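PDB 3UMB: dehalogenase-like hydrolase from Ralstonia solanacearum, which probably catalyses the hydrolytic dehalogenation of small (S)-2-haloalkanoic acids, giving the corresponding (R)-2-hydroxyalkanoic acids and a halide ion. Local coordinates for residues A[22-25]-A[26-30]; A[186-190]-A[191-195]. All coordinates share one frame; numbering follows the deposited sequence.

Interaction 1: A[22-25]-A[26-30]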
loop_
_atom_site.group_PDB
_atom_site.type_symbol
_atom_site.label_atom_id
_atom_site.label_comp_id
_atom_site.label_asym_id
_atom_site.label_seq_id
_atom_site.Cartn_x
_atom_site.Cartn_y
_atom_site.Cartn_z
ATOM N N ALA A 22 20.854 0.036 -1.645
ATOM C CA ALA A 22 20.806 -1.321 -2.196
ATOM C C ALA A 22 22.218 -1.911 -2.243
ATOM O O ALA A 22 22.458 -3.018 -1.735
ATOM C CB ALA A 22 20.152 -1.304 -3.566
ATOM N N ALA A 23 23.165 -1.119 -2.763
ATOM C CA ALA A 23 24.591 -1.501 -2.868
ATOM C C ALA A 23 25.286 -1.845 -1.539
ATOM O O ALA A 23 26.135 -2.729 -1.474
ATOM C CB ALA A 23 25.353 -0.390 -3.580
ATOM N N ARG A 24 24.934 -1.136 -0.488
ATOM C CA ARG A 24 25.478 -1.374 0.853
ATOM C C ARG A 24 24.779 -2.551 1.574
ATOM O O ARG A 24 25.311 -3.138 2.524
ATOM C CB ARG A 24 25.296 -0.083 1.651
ATOM C CG ARG A 24 25.324 -0.202 3.172
ATOM C CD ARG A 24 26.698 -0.505 3.672
ATOM N NE ARG A 24 27.529 0.693 3.637
ATOM C CZ ARG A 24 28.813 0.717 3.975
ATOM N NH1 ARG A 24 29.432 -0.408 4.360
ATOM N NH2 ARG A 24 29.479 1.867 3.920
ATOM N N ALA A 25 23.563 -2.853 1.127
ATOM C CA ALA A 25 22.814 -4.015 1.599
ATOM C C ALA A 25 23.551 -5.278 1.141
ATOM O O ALA A 25 23.952 -6.088 1.960
ATOM C CB ALA A 25 21.357 -3.972 1.074
ATOM N N GLU A 26 23.777 -5.390 -0.163
ATOM C CA GLU A 26 24.640 -6.429 -0.749
ATOM C C GLU A 26 25.884 -6.715 0.045
ATOM O O GLU A 26 26.265 -7.862 0.180
ATOM C CB GLU A 26 25.102 -6.036 -2.160
ATOM C CG GLU A 26 24.172 -6.447 -3.311
ATOM C CD GLU A 26 23.891 -7.973 -3.360
ATOM O OE1 GLU A 26 24.740 -8.758 -2.823
ATOM O OE2 GLU A 26 22.814 -8.353 -3.935
ATOM N N GLN A 27 26.545 -5.688 0.558
ATOM C CA GLN A 27 27.822 -5.909 1.211
ATOM C C GLN A 27 27.660 -6.526 2.577
ATOM O O GLN A 27 28.566 -7.230 3.042
ATOM C CB GLN A 27 28.614 -4.590 1.340
ATOM C CG GLN A 27 30.076 -4.744 1.870
ATOM C CD GLN A 27 30.183 -5.070 3.382
ATOM O OE1 GLN A 27 29.322 -4.677 4.184
ATOM N NE2 GLN A 27 31.251 -5.786 3.767
ATOM N N LEU A 28 26.566 -6.218 3.270
ATOM C CA LEU A 28 26.363 -6.790 4.598
ATOM C C LEU A 28 25.700 -8.172 4.488
ATOM O O LEU A 28 25.814 -8.983 5.407
ATOM C CB LEU A 28 25.504 -5.867 5.467
ATOM C CG LEU A 28 26.035 -4.461 5.819
ATOM C CD1 LEU A 28 24.940 -3.408 5.581
ATOM C CD2 LEU A 28 26.614 -4.350 7.265
ATOM N N PHE A 29 25.023 -8.395 3.355
ATOM C CA PHE A 29 24.138 -9.532 3.120
ATOM C C PHE A 29 24.360 -10.005 1.703
ATOM O O PHE A 29 23.589 -9.655 0.794
ATOM C CB PHE A 29 22.673 -9.119 3.299
ATOM C CG PHE A 29 22.364 -8.624 4.673
ATOM C CD1 PHE A 29 22.741 -9.361 5.785
ATOM C CD2 PHE A 29 21.690 -7.429 4.857
ATOM C CE1 PHE A 29 22.466 -8.896 7.079
ATOM C CE2 PHE A 29 21.379 -6.969 6.144
ATOM C CZ PHE A 29 21.765 -7.694 7.259
ATOM N N PRO A 30 25.432 -10.790 1.503
ATOM C CA PRO A 30 25.847 -11.151 0.163
ATOM C C PRO A 30 24.817 -12.064 -0.513
ATOM O O PRO A 30 24.303 -13.011 0.108
ATOM C CB PRO A 30 27.176 -11.876 0.391
ATOM C CG PRO A 30 27.557 -11.617 1.797
ATOM C CD PRO A 30 26.291 -11.397 2.527
#

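Interaction 2: A[186-190]-A[191-195]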
loop_
_atom_site.group_PDB
_atom_site.type_symbol
_atom_site.label_atom_id
_atom_site.label_comp_id
_atom_site.label_asym_id
_atom_site.label_seq_id
_atom_site.Cartn_x
_atom_site.Cartn_y
_atom_site.Cartn_z
ATOM N N CYS A 186 0.011 10.815 -9.584
ATOM C CA CYS A 186 -1.429 10.604 -9.766
ATOM C C CYS A 186 -2.253 11.174 -8.605
ATOM O O CYS A 186 -3.311 11.775 -8.806
ATOM C CB CYS A 186 -1.695 9.103 -9.878
ATOM S SG CYS A 186 -1.237 8.393 -11.503
ATOM N N GLY A 187 -1.772 10.949 -7.385
ATOM C CA GLY A 187 -2.448 11.491 -6.205
ATOM C C GLY A 187 -2.422 13.018 -6.241
ATOM O O GLY A 187 -3.415 13.676 -5.863
ATOM N N ALA A 188 -1.289 13.589 -6.679
ATOM C CA ALA A 188 -1.159 15.042 -6.760
ATOM C C ALA A 188 -2.065 15.631 -7.807
ATOM O O ALA A 188 -2.611 16.705 -7.609
ATOM C CB ALA A 188 0.243 15.437 -6.993
ATOM N N THR A 189 -2.261 14.924 -8.904
ATOM C CA THR A 189 -3.143 15.385 -9.942
ATOM C C THR A 189 -4.579 15.432 -9.457
ATOM O O THR A 189 -5.348 16.330 -9.836
ATOM C CB THR A 189 -3.053 14.460 -11.173
ATOM O OG1 THR A 189 -1.671 14.261 -11.520
ATOM C CG2 THR A 189 -3.818 15.026 -12.372
ATOM N N TRP A 190 -4.972 14.450 -8.641
ATOM C CA TRP A 190 -6.300 14.429 -7.998
ATOM C C TRP A 190 -6.434 15.654 -7.092
ATOM O O TRP A 190 -7.444 16.274 -7.026
ATOM C CB TRP A 190 -6.476 13.153 -7.111
ATOM C CG TRP A 190 -6.892 11.877 -7.807
ATOM C CD1 TRP A 190 -7.590 11.753 -8.986
ATOM C CD2 TRP A 190 -6.693 10.531 -7.331
ATOM N NE1 TRP A 190 -7.784 10.427 -9.292
ATOM C CE2 TRP A 190 -7.267 9.660 -8.280
ATOM C CE3 TRP A 190 -6.056 9.979 -6.212
ATOM C CZ2 TRP A 190 -7.218 8.288 -8.141
ATOM C CZ3 TRP A 190 -6.010 8.611 -6.082
ATOM C CH2 TRP A 190 -6.590 7.782 -7.037
ATOM N N HIS A 191 -5.412 15.998 -6.365
ATOM C CA HIS A 191 -5.534 17.148 -5.471
ATOM C C HIS A 191 -5.678 18.479 -6.226
ATOM O O HIS A 191 -6.174 19.451 -5.685
ATOM C CB HIS A 191 -4.336 17.196 -4.544
ATOM C CG HIS A 191 -4.452 18.201 -3.434
ATOM N ND1 HIS A 191 -5.304 18.031 -2.364
ATOM C CD2 HIS A 191 -3.811 19.372 -3.219
ATOM C CE1 HIS A 191 -5.164 19.046 -1.529
ATOM N NE2 HIS A 191 -4.268 19.877 -2.026
ATOM N N GLY A 192 -5.261 18.498 -7.486
ATOM C CA GLY A 192 -5.398 19.671 -8.358
ATOM C C GLY A 192 -4.084 20.352 -8.765
ATOM O O GLY A 192 -4.130 21.470 -9.270
ATOM N N PHE A 193 -2.931 19.734 -8.523
ATOM C CA PHE A 193 -1.651 20.303 -8.995
ATOM C C PHE A 193 -1.465 20.061 -10.468
ATOM O O PHE A 193 -2.042 19.146 -11.039
ATOM C CB PHE A 193 -0.421 19.667 -8.346
ATOM C CG PHE A 193 -0.334 19.848 -6.867
ATOM C CD1 PHE A 193 0.330 20.936 -6.319
ATOM C CD2 PHE A 193 -0.892 18.897 -6.000
ATOM C CE1 PHE A 193 0.422 21.095 -4.937
ATOM C CE2 PHE A 193 -0.782 19.041 -4.640
ATOM C CZ PHE A 193 -0.115 20.148 -4.097
ATOM N N THR A 194 -0.613 20.872 -11.075
ATOM C CA THR A 194 -0.028 20.503 -12.361
ATOM C C THR A 194 1.090 19.574 -11.969
ATOM O O THR A 194 1.940 19.938 -11.160
ATOM C CB THR A 194 0.616 21.708 -13.123
ATOM O OG1 THR A 194 -0.336 22.769 -13.246
ATOM C CG2 THR A 194 1.096 21.262 -14.517
ATOM N N THR A 195 1.113 18.372 -12.519
ATOM C CA THR A 195 2.122 17.437 -12.089
ATOM C C THR A 195 3.012 16.935 -13.239
ATOM O O THR A 195 2.561 16.749 -14.367
ATOM C CB THR A 195 1.456 16.227 -11.415
ATOM O OG1 THR A 195 0.720 15.528 -12.400
ATOM C CG2 THR A 195 0.513 16.650 -10.323
#

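Interaction 1: A[22-25]-A[26-30]
The ring of F29 meets A25 O obliquely, and one of its faces carries L28 CB, 4.1 Å above the plane and over the ring centre. The R24 guanidinium has the Q27 amide oxygen OE1 at its edge, near its plane, but R24 NH1 and Q27 OE1 stay 4.3 Å apart. R24 NE instead forms a salt bridge with E94 on helix 85-96. The arginine sets out with CG anti to the backbone N (chi1 159°) and then bends twice (chi2 71°, chi3 76°), which brings its CD to 3.9 Å from L28 CD1, one turn on; that leucine also rests on A87 and L91 of helix 85-96. Along the backbone, helix 19-28 is ending here. E26 N still gives A22 O a nearly straight helical bond of 3.1 Å, whereas the bond from L28 N to R24 O is weak. A25 O accepts F29 N at 2.9 Å and, weakly, L28 N. A25 suits this buried turn because its methyl is small. Helix 19-28 thus ends with one carbonyl shared by two amides, while apolar carbon packs towards helix 85-96, R24 is salt-bridged to E94, and the E26 carboxylate takes backbone amides just past the helix, G31 N firmly and G33 N weakly.

Interaction 2: A[186-190]-A[191-195]
G187 O accepts the amide of H191 at 3.1 Å, an ordinary i to i+4 helical bond; the next one, from G192 N to A188 O, is already weak. A188 follows with two tasks. Its oxygen receives F193 N at 3.2 Å as well as the weaker bond from G192; the same oxygen lies at the edge of the F193 ring, 3.2 Å from CD2. Its methyl, small enough for a buried turn, packs against T195 CG2 at 3.6 Å and against F193 CD2 at 3.8 Å. F193 extends this apolar patch to F177 on strand 175-179, ring meeting ring.

T189 is the polar link between helix and strand. Its OG1 lies beside its own backbone N (chi1 -49°), where it bonds to A185 O one turn earlier and also accepts the hydroxyl of T195, OG1 to OG1 2.8 Å. The two side chains cross at about a right angle, and T195 CG2 comes within 3.5 Å of T189 OG1. T189 O takes a weak bond from G192 N, which with the bond from F193 N to A188 O makes a Schellman motif. G192 is its C-prime residue: at its phi of 113° a CB would be jammed against the carbonyl oxygen of H191, so a residue without a side chain fits. The W190 ring stacks on H60 of the second subunit, while one indole face carries C186 O.

The helix end of this beta-alpha-beta unit is therefore closed by backbone bonds and tied to the next strand through two threonines. Threonine fits both places: T195, the buried one, gives its proton to T189 and takes a weak bond from A213 N, and its methyl adds to the apolar contact.

Both interactions are helix ends, set on opposite sides of the chain's centre, with about 36 Å between their centres and the nearest atoms still about 24 Å apart. Interaction 1 lies farther out, about 22 Å from the chain's centre to its own, and closes helix 19-28 beside helices 85-96 and 33-54; R24, E26 and Q27 put polar groups on its surface. Interaction 2 belongs to the parallel sheet of the HAD-like core, where it turns helix 182-191 into strand 194-198, with more of its residues buried. The chemistry follows: a glycine-based Schellman ending and a hydroxyl pair in 186-195, against a glycine-free ending in 22-30, whose arginine finds its acidic partner on helix 85-96. Only interaction 2 also reaches the second subunit.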